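Local coordinates for oxidoreductase, 2OG-Fe oxygenase family protein, putative, expressed (Oryza sativa subsp. japonica, PDB 5XOI), which probably acts as an iron(II)- and 2-oxoglutarate-dependent dioxygenase of the AlkB family, this chain being its oxygenase domain, at residues L6-P11 with D113-P118. Numbering follows the deposited sequence.
Sequences LQYLRP and DVEELP
Tyr8 OH donates a very short hydrogen bond, 2.5 Å, to Glu115 OE2. The bond joins strand 6-10, at the outer edge of the larger sheet of an AlkB-type double-stranded beta-helix (jelly-roll) fold, to the loop between helix 87-106 and strand 124-131. Glu115 CG lies anti to its carbonyl carbon and the chain runs on extended (chi2 -174°), which carries the carboxylate across to the tyrosine coming from the opposite direction. It arrives at the ring's edge: Glu115 CD lies in the ring plane, Glu115 OE1 is 3.5 Å from Tyr8 CE2, and the carboxylate is turned 55° from the ring. The two oxygens divide their work, for OE1 accepts a hydrogen bond from Gly12 N, so the one carboxylate ties both the strand and the turn that follows it. With an alanine here, Tyr8 OH and Gly12 N would probably both lose the carboxylate they share, and a gap would open beside Pro11. Leu104 of helix 87-106 touches both Tyr8 and Glu115, and the metal site lies apart from this surface contact. Arg10 O sits 3.6 Å above one face of the Tyr8 ring, toward its rim. Pro11 CA packs 3.4 Å from Glu115 OE1.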
ATOM      1  N   LEU A   6      -8.519  15.274   2.951  1.00 25.09           N
ATOM      2  CA  LEU A   6      -9.015  13.904   2.935  1.00 23.74           C
ATOM      3  C   LEU A   6     -10.114  13.820   1.893  1.00 21.62           C
ATOM      4  O   LEU A   6     -11.002  14.682   1.841  1.00 20.35           O
ATOM      5  CB  LEU A   6      -9.539  13.457   4.302  1.00 27.14           C
ATOM      6  CG  LEU A   6      -8.480  12.818   5.200  1.00 34.88           C
ATOM      7  CD1 LEU A   6      -7.737  13.894   5.983  1.00 41.89           C
ATOM      8  CD2 LEU A   6      -9.115  11.811   6.148  1.00 28.35           C
ATOM      9  N   GLN A   7     -10.047  12.798   1.057  1.00 17.71           N
ATOM     10  CA  GLN A   7     -10.920  12.696  -0.099  1.00 21.63           C
ATOM     11  C   GLN A   7     -11.628  11.354  -0.087  1.00 20.28           C
ATOM     12  O   GLN A   7     -10.995  10.314   0.110  1.00 19.57           O
ATOM     13  CB  GLN A   7     -10.129  12.900  -1.387  1.00 28.73           C
ATOM     14  CG  GLN A   7      -9.725  14.352  -1.589  1.00 35.42           C
ATOM     15  CD  GLN A   7      -8.622  14.503  -2.608  1.00 37.92           C
ATOM     16  OE1 GLN A   7      -8.483  13.678  -3.507  1.00 43.72           O
ATOM     17  NE2 GLN A   7      -7.824  15.551  -2.470  1.00 43.43           N
ATOM     18  N   TYR A   8     -12.944  11.394  -0.261  1.00 17.67           N
ATOM     19  CA  TYR A   8     -13.787  10.210  -0.306  1.00 15.46           C
ATOM     20  C   TYR A   8     -13.852   9.713  -1.744  1.00 19.03           C
ATOM     21  O   TYR A   8     -14.342  10.424  -2.628  1.00 18.91           O
ATOM     22  CB  TYR A   8     -15.177  10.568   0.219  1.00 18.71           C
ATOM     23  CG  TYR A   8     -16.185   9.464   0.235  1.00 16.24           C
ATOM     24  CD1 TYR A   8     -17.028   9.249  -0.847  1.00 21.10           C
ATOM     25  CD2 TYR A   8     -16.329   8.650   1.343  1.00 21.57           C
ATOM     26  CE1 TYR A   8     -17.969   8.237  -0.828  1.00 19.73           C
ATOM     27  CE2 TYR A   8     -17.269   7.643   1.372  1.00 22.91           C
ATOM     28  CZ  TYR A   8     -18.089   7.445   0.286  1.00 24.81           C
ATOM     29  OH  TYR A   8     -19.034   6.446   0.325  1.00 23.23           O
ATOM     30  N   LEU A   9     -13.343   8.506  -1.992  1.00 15.12           N
ATOM     31  CA  LEU A   9     -13.320   8.000  -3.358  1.00 15.28           C
ATOM     32  C   LEU A   9     -14.501   7.097  -3.678  1.00 22.14           C
ATOM     33  O   LEU A   9     -14.956   7.068  -4.824  1.00 22.69           O
ATOM     34  CB  LEU A   9     -12.021   7.232  -3.619  1.00 18.58           C
ATOM     35  CG  LEU A   9     -10.708   8.004  -3.476  1.00 20.58           C
ATOM     36  CD1 LEU A   9      -9.580   7.184  -4.076  1.00 20.45           C
ATOM     37  CD2 LEU A   9     -10.802   9.366  -4.135  1.00 20.92           C
ATOM     38  N   ARG A  10     -14.986   6.361  -2.692  1.00 17.13           N
ATOM     39  CA  ARG A  10     -16.134   5.476  -2.792  1.00 16.93           C
ATOM     40  C   ARG A  10     -16.337   4.873  -1.408  1.00 18.59           C
ATOM     41  O   ARG A  10     -15.476   5.056  -0.529  1.00 20.07           O
ATOM     42  CB  ARG A  10     -15.925   4.390  -3.853  1.00 21.11           C
ATOM     43  CG  ARG A  10     -14.544   3.834  -3.983  1.00 25.00           C
ATOM     44  CD  ARG A  10     -14.555   2.792  -5.092  1.00 23.68           C
ATOM     45  NE  ARG A  10     -15.197   1.563  -4.629  1.00 23.67           N
ATOM     46  CZ  ARG A  10     -15.620   0.589  -5.430  1.00 28.31           C
ATOM     47  NH1 ARG A  10     -15.464   0.696  -6.746  1.00 22.64           N
ATOM     48  NH2 ARG A  10     -16.196  -0.489  -4.912  1.00 27.56           N
ATOM     49  N   PRO A  11     -17.444   4.171  -1.158  1.00 20.87           N
ATOM     50  CA  PRO A  11     -17.687   3.681   0.203  1.00 21.96           C
ATOM     51  C   PRO A  11     -16.527   2.847   0.740  1.00 20.43           C
ATOM     52  O   PRO A  11     -16.082   1.871   0.123  1.00 22.52           O
ATOM     53  CB  PRO A  11     -18.983   2.877   0.050  1.00 24.32           C
ATOM     54  CG  PRO A  11     -19.709   3.580  -1.044  1.00 27.00           C
ATOM     55  CD  PRO A  11     -18.638   3.996  -2.016  1.00 25.76           C
ATOM     56  N   ASP A 113     -26.536   5.446   6.001  1.00 38.68           N
ATOM     57  CA  ASP A 113     -25.821   4.934   7.159  1.00 31.33           C
ATOM     58  C   ASP A 113     -24.507   5.687   7.358  1.00 25.23           C
ATOM     59  O   ASP A 113     -23.908   6.208   6.414  1.00 26.03           O
ATOM     60  CB  ASP A 113     -25.523   3.444   6.995  1.00 30.59           C
ATOM     61  CG  ASP A 113     -26.779   2.597   6.911  1.00 39.26           C
ATOM     62  OD1 ASP A 113     -27.884   3.145   7.095  1.00 44.31           O
ATOM     63  OD2 ASP A 113     -26.649   1.379   6.655  1.00 44.53           O
ATOM     64  N   VAL A 114     -24.061   5.734   8.609  1.00 19.47           N
ATOM     65  CA  VAL A 114     -22.731   6.234   8.947  1.00 18.94           C
ATOM     66  C   VAL A 114     -21.692   5.208   8.514  1.00 20.26           C
ATOM     67  O   VAL A 114     -21.785   4.027   8.875  1.00 24.30           O
ATOM     68  CB  VAL A 114     -22.629   6.508  10.456  1.00 19.65           C
ATOM     69  CG1 VAL A 114     -21.239   7.016  10.826  1.00 19.70           C
ATOM     70  CG2 VAL A 114     -23.716   7.477  10.901  1.00 19.99           C
ATOM     71  N   GLU A 115     -20.690   5.650   7.758  1.00 18.02           N
ATOM     72  CA  GLU A 115     -19.617   4.755   7.346  1.00 18.38           C
ATOM     73  C   GLU A 115     -18.515   4.719   8.397  1.00 20.98           C
ATOM     74  O   GLU A 115     -18.251   5.702   9.092  1.00 18.03           O
ATOM     75  CB  GLU A 115     -19.023   5.181   6.005  1.00 23.71           C
ATOM     76  CG  GLU A 115     -19.853   4.821   4.793  1.00 30.94           C
ATOM     77  CD  GLU A 115     -19.127   5.146   3.496  1.00 25.56           C
ATOM     78  OE1 GLU A 115     -17.904   4.887   3.413  1.00 24.60           O
ATOM     79  OE2 GLU A 115     -19.769   5.673   2.567  1.00 29.54           O
ATOM     80  N   GLU A 116     -17.863   3.569   8.493  1.00 17.90           N
ATOM     81  CA  GLU A 116     -16.807   3.371   9.473  1.00 16.77           C
ATOM     82  C   GLU A 116     -15.922   2.229   9.005  1.00 19.51           C
ATOM     83  O   GLU A 116     -16.420   1.137   8.723  1.00 19.99           O
ATOM     84  CB  GLU A 116     -17.394   3.056  10.847  1.00 23.55           C
ATOM     85  CG  GLU A 116     -16.415   3.227  11.987  1.00 21.58           C
ATOM     86  CD  GLU A 116     -17.092   3.064  13.344  1.00 28.56           C
ATOM     87  OE1 GLU A 116     -18.150   2.411  13.418  1.00 22.52           O
ATOM     88  OE2 GLU A 116     -16.579   3.621  14.331  1.00 41.95           O
ATOM     89  N   LEU A 117     -14.622   2.482   8.928  1.00 16.48           N
ATOM     90  CA  LEU A 117     -13.683   1.427   8.564  1.00 17.67           C
ATOM     91  C   LEU A 117     -13.355   0.570   9.784  1.00 20.26           C
ATOM     92  O   LEU A 117     -13.149   1.104  10.875  1.00 22.01           O
ATOM     93  CB  LEU A 117     -12.405   2.041   8.019  1.00 16.50           C
ATOM     94  CG  LEU A 117     -12.502   2.639   6.619  1.00 18.76           C
ATOM     95  CD1 LEU A 117     -11.451   3.725   6.467  1.00 22.72           C
ATOM     96  CD2 LEU A 117     -12.341   1.556   5.556  1.00 22.11           C
ATOM     97  N   PRO A 118     -13.288  -0.751   9.632  1.00 19.83           N
ATOM     98  CA  PRO A 118     -12.885  -1.610  10.752  1.00 24.54           C
ATOM     99  C   PRO A 118     -11.453  -1.318  11.164  1.00 22.48           C
ATOM    100  O   PRO A 118     -10.647  -0.829  10.354  1.00 19.26           O
ATOM    101  CB  PRO A 118     -13.020  -3.031  10.179  1.00 28.89           C
ATOM    102  CG  PRO A 118     -13.868  -2.890   8.950  1.00 26.59           C
ATOM    103  CD  PRO A 118     -13.576  -1.521   8.410  1.00 22.27           C
TER